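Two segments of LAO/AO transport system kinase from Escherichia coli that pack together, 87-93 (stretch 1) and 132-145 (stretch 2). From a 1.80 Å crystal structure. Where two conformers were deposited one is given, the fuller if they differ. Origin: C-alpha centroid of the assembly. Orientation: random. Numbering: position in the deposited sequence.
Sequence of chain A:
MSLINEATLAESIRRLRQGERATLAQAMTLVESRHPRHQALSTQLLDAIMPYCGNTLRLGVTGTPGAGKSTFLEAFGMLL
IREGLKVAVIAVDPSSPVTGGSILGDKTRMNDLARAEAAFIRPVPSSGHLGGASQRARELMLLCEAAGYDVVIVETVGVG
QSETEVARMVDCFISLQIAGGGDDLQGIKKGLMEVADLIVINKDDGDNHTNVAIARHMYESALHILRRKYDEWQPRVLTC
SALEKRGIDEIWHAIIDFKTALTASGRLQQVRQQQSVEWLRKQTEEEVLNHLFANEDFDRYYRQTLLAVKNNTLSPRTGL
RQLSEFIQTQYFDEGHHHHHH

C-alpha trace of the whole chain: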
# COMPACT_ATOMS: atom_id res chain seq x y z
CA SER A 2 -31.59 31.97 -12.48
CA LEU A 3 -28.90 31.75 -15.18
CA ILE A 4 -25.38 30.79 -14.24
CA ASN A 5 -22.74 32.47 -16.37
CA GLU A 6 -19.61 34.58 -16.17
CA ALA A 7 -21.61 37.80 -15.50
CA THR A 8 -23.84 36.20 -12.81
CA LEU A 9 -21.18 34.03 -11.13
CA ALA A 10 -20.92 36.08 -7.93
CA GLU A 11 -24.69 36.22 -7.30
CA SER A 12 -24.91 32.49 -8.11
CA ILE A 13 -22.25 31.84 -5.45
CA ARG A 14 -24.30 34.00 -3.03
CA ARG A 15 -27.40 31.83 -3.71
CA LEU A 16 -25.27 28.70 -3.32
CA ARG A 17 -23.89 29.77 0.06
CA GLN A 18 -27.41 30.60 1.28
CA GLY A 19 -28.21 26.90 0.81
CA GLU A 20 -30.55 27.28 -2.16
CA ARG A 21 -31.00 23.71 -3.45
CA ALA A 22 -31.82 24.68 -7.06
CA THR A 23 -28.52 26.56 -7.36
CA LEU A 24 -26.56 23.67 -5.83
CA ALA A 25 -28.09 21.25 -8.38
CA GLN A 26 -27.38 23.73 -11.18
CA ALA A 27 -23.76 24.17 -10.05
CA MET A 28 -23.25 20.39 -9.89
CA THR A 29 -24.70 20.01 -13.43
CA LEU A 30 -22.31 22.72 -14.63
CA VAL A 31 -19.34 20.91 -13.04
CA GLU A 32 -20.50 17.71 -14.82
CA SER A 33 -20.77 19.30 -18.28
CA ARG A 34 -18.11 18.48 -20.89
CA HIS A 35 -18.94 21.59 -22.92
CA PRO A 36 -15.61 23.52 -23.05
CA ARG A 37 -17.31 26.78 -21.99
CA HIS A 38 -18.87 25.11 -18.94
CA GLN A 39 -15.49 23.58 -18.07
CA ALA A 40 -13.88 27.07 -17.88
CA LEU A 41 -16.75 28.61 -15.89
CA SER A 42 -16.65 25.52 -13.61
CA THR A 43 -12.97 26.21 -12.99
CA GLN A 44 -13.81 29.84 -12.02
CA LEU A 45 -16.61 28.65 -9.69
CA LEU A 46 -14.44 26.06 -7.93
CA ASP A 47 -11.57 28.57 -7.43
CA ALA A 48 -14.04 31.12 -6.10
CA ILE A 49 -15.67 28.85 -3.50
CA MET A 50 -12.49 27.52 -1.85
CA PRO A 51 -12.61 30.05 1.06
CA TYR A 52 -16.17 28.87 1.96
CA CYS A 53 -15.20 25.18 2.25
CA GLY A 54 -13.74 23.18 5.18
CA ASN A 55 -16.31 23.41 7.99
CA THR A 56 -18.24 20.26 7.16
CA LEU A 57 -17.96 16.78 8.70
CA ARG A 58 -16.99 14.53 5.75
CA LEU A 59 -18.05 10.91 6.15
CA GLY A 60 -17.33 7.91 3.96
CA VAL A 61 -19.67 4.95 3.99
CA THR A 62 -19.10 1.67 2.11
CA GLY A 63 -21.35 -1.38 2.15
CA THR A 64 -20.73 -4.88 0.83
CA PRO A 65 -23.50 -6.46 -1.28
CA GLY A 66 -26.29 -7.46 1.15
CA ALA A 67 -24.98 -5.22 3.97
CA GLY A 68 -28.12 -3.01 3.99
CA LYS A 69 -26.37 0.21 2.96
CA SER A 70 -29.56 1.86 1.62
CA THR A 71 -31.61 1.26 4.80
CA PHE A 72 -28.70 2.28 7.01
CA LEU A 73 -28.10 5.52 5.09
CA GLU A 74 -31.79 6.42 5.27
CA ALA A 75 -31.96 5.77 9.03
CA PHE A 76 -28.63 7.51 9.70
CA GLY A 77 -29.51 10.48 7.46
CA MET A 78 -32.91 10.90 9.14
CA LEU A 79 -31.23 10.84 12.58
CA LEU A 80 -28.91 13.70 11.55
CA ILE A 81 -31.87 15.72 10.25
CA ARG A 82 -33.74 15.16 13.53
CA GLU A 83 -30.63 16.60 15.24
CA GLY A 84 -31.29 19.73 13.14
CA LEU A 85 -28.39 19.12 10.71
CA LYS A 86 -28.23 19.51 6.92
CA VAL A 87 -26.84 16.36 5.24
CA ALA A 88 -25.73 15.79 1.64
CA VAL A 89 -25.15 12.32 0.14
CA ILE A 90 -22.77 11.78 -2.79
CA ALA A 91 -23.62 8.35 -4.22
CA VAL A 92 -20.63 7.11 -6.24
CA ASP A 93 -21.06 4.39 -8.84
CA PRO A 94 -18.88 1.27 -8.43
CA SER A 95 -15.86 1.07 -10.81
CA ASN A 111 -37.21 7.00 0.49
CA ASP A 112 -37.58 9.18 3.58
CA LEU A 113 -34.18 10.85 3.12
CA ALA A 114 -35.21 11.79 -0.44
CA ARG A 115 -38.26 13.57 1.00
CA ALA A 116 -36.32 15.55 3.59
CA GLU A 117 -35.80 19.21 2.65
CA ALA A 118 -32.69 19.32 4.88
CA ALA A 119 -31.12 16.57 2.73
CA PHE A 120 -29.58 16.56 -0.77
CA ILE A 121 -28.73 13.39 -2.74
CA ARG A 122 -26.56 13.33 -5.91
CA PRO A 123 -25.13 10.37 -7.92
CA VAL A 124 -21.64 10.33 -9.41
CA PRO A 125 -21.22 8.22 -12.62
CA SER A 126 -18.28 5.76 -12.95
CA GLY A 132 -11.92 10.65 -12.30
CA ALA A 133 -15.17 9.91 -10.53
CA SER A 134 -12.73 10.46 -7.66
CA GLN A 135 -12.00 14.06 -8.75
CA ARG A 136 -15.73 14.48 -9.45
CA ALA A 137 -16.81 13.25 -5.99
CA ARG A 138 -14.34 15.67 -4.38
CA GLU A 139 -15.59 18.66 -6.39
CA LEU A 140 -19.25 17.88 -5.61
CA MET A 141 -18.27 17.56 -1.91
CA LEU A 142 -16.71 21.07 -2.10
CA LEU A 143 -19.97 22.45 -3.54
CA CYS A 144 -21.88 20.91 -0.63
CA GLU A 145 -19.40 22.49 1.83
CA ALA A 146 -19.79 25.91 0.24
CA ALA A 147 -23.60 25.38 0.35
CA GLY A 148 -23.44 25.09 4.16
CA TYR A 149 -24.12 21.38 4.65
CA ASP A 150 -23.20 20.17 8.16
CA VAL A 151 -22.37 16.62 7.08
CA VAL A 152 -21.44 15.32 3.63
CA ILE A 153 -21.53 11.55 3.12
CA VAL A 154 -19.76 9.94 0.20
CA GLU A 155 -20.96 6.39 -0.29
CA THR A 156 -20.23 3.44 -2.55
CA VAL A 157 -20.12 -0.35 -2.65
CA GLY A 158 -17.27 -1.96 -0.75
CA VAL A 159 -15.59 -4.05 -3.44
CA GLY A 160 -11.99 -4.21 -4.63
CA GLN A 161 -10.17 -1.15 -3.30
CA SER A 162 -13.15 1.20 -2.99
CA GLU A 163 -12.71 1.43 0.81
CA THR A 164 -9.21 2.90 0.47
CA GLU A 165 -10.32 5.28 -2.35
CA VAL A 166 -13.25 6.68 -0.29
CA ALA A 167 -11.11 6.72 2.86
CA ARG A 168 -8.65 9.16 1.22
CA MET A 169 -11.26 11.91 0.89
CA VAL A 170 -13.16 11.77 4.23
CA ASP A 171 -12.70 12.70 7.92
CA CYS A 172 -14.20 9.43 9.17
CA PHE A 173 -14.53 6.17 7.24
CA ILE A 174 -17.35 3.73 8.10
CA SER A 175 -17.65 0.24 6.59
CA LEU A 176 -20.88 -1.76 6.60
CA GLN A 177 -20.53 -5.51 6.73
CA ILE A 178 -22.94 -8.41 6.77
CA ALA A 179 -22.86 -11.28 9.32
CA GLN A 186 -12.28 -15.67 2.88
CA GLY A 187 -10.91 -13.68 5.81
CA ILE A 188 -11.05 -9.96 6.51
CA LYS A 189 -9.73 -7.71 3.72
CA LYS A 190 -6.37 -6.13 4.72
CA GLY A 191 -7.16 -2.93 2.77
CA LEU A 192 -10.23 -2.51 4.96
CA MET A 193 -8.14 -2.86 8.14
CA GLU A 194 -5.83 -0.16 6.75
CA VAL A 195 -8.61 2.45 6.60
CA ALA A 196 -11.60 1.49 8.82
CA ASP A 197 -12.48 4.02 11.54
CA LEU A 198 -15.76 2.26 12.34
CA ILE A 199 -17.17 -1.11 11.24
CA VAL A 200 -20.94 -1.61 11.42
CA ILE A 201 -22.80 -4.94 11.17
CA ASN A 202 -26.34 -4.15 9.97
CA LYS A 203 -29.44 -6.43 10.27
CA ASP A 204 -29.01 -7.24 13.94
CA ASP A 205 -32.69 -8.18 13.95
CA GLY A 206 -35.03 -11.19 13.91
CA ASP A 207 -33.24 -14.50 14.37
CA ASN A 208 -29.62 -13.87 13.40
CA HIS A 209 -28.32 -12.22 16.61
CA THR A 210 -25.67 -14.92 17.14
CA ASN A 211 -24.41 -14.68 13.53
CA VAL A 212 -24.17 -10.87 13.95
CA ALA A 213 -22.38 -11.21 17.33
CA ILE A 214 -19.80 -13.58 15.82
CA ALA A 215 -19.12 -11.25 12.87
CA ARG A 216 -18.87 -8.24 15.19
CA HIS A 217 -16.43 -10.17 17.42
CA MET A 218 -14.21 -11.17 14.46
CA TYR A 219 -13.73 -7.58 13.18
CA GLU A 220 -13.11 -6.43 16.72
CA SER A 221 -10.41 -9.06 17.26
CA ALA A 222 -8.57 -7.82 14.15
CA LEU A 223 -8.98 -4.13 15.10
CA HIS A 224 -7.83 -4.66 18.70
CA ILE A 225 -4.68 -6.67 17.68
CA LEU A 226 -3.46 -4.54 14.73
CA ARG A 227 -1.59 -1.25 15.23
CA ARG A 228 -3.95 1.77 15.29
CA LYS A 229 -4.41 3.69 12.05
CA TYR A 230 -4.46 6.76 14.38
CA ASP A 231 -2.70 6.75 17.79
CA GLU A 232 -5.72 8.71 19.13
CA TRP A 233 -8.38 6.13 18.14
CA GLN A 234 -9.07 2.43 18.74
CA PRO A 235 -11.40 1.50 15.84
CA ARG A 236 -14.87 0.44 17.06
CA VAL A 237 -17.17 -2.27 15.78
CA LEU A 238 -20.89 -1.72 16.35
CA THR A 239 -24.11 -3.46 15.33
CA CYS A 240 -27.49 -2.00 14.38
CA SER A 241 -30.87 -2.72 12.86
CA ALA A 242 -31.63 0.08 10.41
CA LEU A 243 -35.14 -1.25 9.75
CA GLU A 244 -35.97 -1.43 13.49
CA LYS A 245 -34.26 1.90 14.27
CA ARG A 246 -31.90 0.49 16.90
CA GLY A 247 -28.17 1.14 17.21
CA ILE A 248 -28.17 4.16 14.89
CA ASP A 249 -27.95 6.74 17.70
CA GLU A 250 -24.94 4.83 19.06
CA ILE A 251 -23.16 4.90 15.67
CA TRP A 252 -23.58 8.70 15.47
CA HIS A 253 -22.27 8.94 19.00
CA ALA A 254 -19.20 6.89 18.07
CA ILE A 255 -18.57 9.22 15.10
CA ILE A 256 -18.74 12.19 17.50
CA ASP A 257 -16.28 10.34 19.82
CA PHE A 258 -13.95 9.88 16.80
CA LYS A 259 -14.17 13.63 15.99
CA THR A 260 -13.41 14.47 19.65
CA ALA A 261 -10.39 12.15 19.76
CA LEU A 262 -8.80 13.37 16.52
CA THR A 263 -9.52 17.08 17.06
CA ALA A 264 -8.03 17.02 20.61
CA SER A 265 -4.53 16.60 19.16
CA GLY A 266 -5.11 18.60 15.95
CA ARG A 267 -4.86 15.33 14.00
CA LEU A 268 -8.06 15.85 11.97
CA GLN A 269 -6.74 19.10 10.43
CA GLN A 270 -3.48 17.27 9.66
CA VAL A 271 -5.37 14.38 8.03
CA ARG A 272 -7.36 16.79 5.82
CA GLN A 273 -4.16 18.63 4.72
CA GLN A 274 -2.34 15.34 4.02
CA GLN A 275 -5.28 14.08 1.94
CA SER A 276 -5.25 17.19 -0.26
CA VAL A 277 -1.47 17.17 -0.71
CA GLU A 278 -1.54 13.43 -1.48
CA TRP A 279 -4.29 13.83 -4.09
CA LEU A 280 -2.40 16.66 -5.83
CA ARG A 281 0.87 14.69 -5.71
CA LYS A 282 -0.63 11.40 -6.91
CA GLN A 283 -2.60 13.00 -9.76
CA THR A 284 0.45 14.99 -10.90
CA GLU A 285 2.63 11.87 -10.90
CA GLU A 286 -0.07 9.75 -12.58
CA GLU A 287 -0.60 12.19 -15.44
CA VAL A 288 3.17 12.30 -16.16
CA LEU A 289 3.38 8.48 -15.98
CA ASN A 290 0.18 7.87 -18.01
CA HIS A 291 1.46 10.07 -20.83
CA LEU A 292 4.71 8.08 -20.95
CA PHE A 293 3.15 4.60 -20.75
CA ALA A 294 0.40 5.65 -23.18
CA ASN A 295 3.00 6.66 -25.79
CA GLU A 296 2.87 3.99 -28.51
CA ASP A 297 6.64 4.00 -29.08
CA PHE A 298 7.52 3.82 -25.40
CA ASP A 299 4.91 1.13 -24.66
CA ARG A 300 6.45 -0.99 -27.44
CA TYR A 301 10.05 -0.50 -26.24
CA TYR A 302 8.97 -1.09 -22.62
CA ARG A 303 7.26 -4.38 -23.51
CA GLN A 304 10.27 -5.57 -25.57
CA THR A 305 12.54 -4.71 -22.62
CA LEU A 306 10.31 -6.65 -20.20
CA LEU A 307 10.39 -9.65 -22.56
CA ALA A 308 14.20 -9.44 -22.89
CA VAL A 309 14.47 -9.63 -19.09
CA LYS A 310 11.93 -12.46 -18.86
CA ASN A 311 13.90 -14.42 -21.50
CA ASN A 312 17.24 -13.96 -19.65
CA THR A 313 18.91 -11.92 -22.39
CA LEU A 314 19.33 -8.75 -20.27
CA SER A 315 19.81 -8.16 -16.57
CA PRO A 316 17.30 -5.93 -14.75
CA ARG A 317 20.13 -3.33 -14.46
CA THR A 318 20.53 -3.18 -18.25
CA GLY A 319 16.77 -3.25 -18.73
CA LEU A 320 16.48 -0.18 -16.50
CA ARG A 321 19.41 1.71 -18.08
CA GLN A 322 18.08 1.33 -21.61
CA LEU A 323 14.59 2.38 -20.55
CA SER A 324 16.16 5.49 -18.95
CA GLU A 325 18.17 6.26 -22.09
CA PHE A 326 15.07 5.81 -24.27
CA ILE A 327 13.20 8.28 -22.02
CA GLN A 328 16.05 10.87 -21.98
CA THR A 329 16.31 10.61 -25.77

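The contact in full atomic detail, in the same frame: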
# COMPACT_ATOMS: atom_id res chain seq x y z
N VAL A 87 -27.70 17.45 5.73
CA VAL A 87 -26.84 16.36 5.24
C VAL A 87 -26.97 16.14 3.73
O VAL A 87 -28.08 16.06 3.19
CB VAL A 87 -27.05 15.03 6.04
CG1 VAL A 87 -28.46 14.49 5.88
CG2 VAL A 87 -26.02 13.96 5.65
N ALA A 88 -25.81 16.05 3.07
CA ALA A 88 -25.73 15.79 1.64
C ALA A 88 -25.14 14.39 1.47
O ALA A 88 -24.27 13.97 2.26
CB ALA A 88 -24.82 16.81 0.95
N VAL A 89 -25.64 13.67 0.46
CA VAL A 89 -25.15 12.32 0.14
C VAL A 89 -24.65 12.29 -1.31
O VAL A 89 -25.41 12.63 -2.24
CB VAL A 89 -26.25 11.26 0.37
CG1 VAL A 89 -25.73 9.86 0.01
CG2 VAL A 89 -26.67 11.26 1.83
N ILE A 90 -23.38 11.94 -1.48
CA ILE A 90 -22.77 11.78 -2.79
C ILE A 90 -22.64 10.28 -3.03
O ILE A 90 -21.84 9.61 -2.38
CB ILE A 90 -21.41 12.49 -2.87
CG1 ILE A 90 -21.53 13.97 -2.43
CG2 ILE A 90 -20.76 12.28 -4.23
CD1 ILE A 90 -22.53 14.78 -3.25
N ALA A 91 -23.47 9.78 -3.94
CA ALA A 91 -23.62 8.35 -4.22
C ALA A 91 -22.77 7.93 -5.44
O ALA A 91 -23.15 8.16 -6.59
CB ALA A 91 -25.11 8.01 -4.41
N VAL A 92 -21.60 7.36 -5.17
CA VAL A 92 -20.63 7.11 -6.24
C VAL A 92 -20.87 5.73 -6.85
O VAL A 92 -21.05 4.74 -6.14
CB VAL A 92 -19.17 7.27 -5.75
CG1 VAL A 92 -18.20 7.01 -6.89
CG2 VAL A 92 -18.94 8.68 -5.14
N ASP A 93 -20.89 5.68 -8.18
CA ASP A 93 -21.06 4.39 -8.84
C ASP A 93 -19.83 3.50 -8.69
O ASP A 93 -18.69 4.01 -8.67
CB ASP A 93 -21.47 4.57 -10.31
CG ASP A 93 -22.94 4.26 -10.52
OD1 ASP A 93 -23.24 3.24 -11.19
OD2 ASP A 93 -23.79 4.99 -9.98
N GLY A 132 -10.88 10.88 -11.29
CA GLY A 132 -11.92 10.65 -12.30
C GLY A 132 -13.30 10.90 -11.69
O GLY A 132 -13.70 12.05 -11.49
N ALA A 133 -14.01 9.81 -11.41
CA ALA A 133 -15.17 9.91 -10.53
C ALA A 133 -14.64 10.34 -9.17
O ALA A 133 -15.36 10.96 -8.40
CB ALA A 133 -15.91 8.56 -10.43
N SER A 134 -13.38 10.03 -8.90
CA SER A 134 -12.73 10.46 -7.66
C SER A 134 -12.59 11.98 -7.61
O SER A 134 -12.97 12.60 -6.62
CB SER A 134 -11.38 9.78 -7.50
OG SER A 134 -11.03 9.71 -6.12
N GLN A 135 -12.06 12.59 -8.67
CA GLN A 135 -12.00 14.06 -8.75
C GLN A 135 -13.42 14.64 -8.70
O GLN A 135 -13.66 15.62 -8.01
CB GLN A 135 -11.24 14.56 -10.00
CG GLN A 135 -11.32 16.07 -10.16
CD GLN A 135 -10.46 16.63 -11.29
OE1 GLN A 135 -9.42 16.08 -11.64
NE2 GLN A 135 -10.90 17.76 -11.85
N ARG A 136 -14.35 14.01 -9.41
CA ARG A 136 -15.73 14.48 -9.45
C ARG A 136 -16.41 14.46 -8.08
O ARG A 136 -17.05 15.45 -7.69
CB ARG A 136 -16.53 13.64 -10.48
CG ARG A 136 -17.96 14.14 -10.75
CD ARG A 136 -18.06 15.67 -11.06
NE ARG A 136 -17.01 16.17 -11.95
CZ ARG A 136 -16.93 15.94 -13.26
NH1 ARG A 136 -17.86 15.20 -13.88
NH2 ARG A 136 -15.92 16.45 -13.96
N ALA A 137 -16.26 13.36 -7.34
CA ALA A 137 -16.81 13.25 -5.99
C ALA A 137 -16.28 14.38 -5.11
O ALA A 137 -17.06 15.01 -4.40
CB ALA A 137 -16.48 11.87 -5.37
N ARG A 138 -14.97 14.61 -5.17
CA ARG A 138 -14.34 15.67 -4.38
C ARG A 138 -14.91 17.05 -4.71
O ARG A 138 -15.19 17.84 -3.79
CB ARG A 138 -12.83 15.66 -4.56
CG ARG A 138 -12.12 14.52 -3.87
CD ARG A 138 -10.62 14.61 -4.07
NE ARG A 138 -10.00 13.30 -3.88
CZ ARG A 138 -9.31 12.91 -2.82
NH1 ARG A 138 -9.10 13.75 -1.79
NH2 ARG A 138 -8.80 11.67 -2.80
N GLU A 139 -15.05 17.36 -6.00
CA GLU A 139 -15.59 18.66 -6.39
C GLU A 139 -17.06 18.84 -5.93
O GLU A 139 -17.44 19.91 -5.43
CB GLU A 139 -15.41 18.87 -7.90
CG GLU A 139 -13.93 18.93 -8.28
CD GLU A 139 -13.68 18.99 -9.76
OE1 GLU A 139 -14.58 18.60 -10.56
OE2 GLU A 139 -12.57 19.44 -10.12
N LEU A 140 -17.87 17.80 -6.06
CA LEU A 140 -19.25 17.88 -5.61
C LEU A 140 -19.31 18.07 -4.09
O LEU A 140 -20.15 18.82 -3.60
CB LEU A 140 -20.02 16.63 -6.03
CG LEU A 140 -20.13 16.34 -7.54
CD1 LEU A 140 -21.04 15.14 -7.71
CD2 LEU A 140 -20.68 17.53 -8.33
N MET A 141 -18.41 17.40 -3.36
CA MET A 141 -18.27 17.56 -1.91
C MET A 141 -17.95 19.03 -1.55
O MET A 141 -18.57 19.59 -0.64
CB MET A 141 -17.18 16.64 -1.34
CG MET A 141 -17.55 15.15 -1.33
SD MET A 141 -16.16 14.08 -0.84
CE MET A 141 -16.25 14.26 0.97
N LEU A 142 -17.02 19.63 -2.28
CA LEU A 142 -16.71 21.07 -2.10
C LEU A 142 -17.93 21.96 -2.28
O LEU A 142 -18.17 22.87 -1.47
CB LEU A 142 -15.59 21.50 -3.04
CG LEU A 142 -14.18 20.97 -2.82
CD1 LEU A 142 -13.25 21.59 -3.85
CD2 LEU A 142 -13.66 21.26 -1.38
N LEU A 143 -18.74 21.68 -3.31
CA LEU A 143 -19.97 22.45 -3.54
C LEU A 143 -20.91 22.32 -2.34
O LEU A 143 -21.47 23.33 -1.87
CB LEU A 143 -20.69 22.03 -4.85
CG LEU A 143 -19.93 22.44 -6.13
CD1 LEU A 143 -20.50 21.72 -7.36
CD2 LEU A 143 -19.94 23.95 -6.32
N CYS A 144 -21.05 21.11 -1.81
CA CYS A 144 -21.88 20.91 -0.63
C CYS A 144 -21.36 21.69 0.59
O CYS A 144 -22.15 22.24 1.38
CB CYS A 144 -22.00 19.43 -0.30
SG CYS A 144 -22.90 18.50 -1.55
N GLU A 145 -20.03 21.75 0.73
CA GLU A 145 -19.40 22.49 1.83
C GLU A 145 -19.71 23.97 1.70
O GLU A 145 -20.12 24.62 2.68
CB GLU A 145 -17.89 22.25 1.83
CG GLU A 145 -17.55 20.80 2.31
CD GLU A 145 -16.07 20.54 2.48
OE1 GLU A 145 -15.25 21.38 2.08
OE2 GLU A 145 -15.73 19.45 3.00

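Strand 87-92 lies against helix 133-145 in a nearly antiparallel arrangement: the N-to-C directions differ by 169° and the axes approach to 9.5 Å. Walking forward along the strand therefore means walking backward along the helix, from Cys-144 toward Ala-133. No hydrogen bond crosses between the stretches; the contact is made mainly by apolar side chains and buries 288 Å², both sides summed. From Arg-136 N onward, the helix amides bond to the carbonyl four residues earlier, for example Ala-137 N to Ala-133 O at 2.8 Å and Met-141 N to Ala-137 O at 2.9 Å.

Val-87 opens the strand without touching the helix. The alternation of an extended chain then sets the pattern: Ala-88, Ile-90 and Val-92 direct their CA-to-CB bonds toward the helix, whereas Val-89 points away and Ala-91 is out of reach. Ala-88 meets the helix at Cys-144, with Ala-88 CB 3.6 Å from Cys-144 SG. The backbones are near here, Ala-88 CA to Cys-144 CA being 6.8 Å. The polarizable sulfur packs readily against carbon; with chi1 in the m well, it also lies 3.4 Å from the backbone, measured from Cys-144 SG to Leu-140 O.

Ile-90 is the centre of the contact, with 80 Å² covered, the largest share of any residue here. Its side chain, m at both chi1 and chi2, touches four helix residues. Ile-90 CD1 lies 4.2 Å from Leu-140 CB and 4.1 Å from Cys-144 SG, so the terminal methyl reaches two residues one helical turn apart. Ile-90 CG1 approaches Met-141 CG at 4.3 Å, and Ile-90 CG2 rests 4.4 Å from Ala-137 CB. Here the backbones are again near, Ile-90 CA to Ala-137 CA being 6.9 Å. These are van der Waals contacts among buried, nonpolar groups, favoured by the exclusion of water.

Val-92, with chi1 t, ends the contact by placing its two methyls near two alanines one turn apart: Val-92 CG2 is 4.0 Å from Ala-137 CB, and Val-92 CG1 is 4.5 Å from Ala-133 CB. Ala-137 thus touches both Ile-90 and Val-92. Beyond the strand, the exposed Asp-93 leads the end of its side chain away from the helix. Polar and charged groups of the helix lie off this contact: Gln-135 NE2 donates to Glu-139 OE2 at 2.9 Å, and Arg-136 NE forms a long salt bridge with Glu-139 OE1 at 3.7 Å.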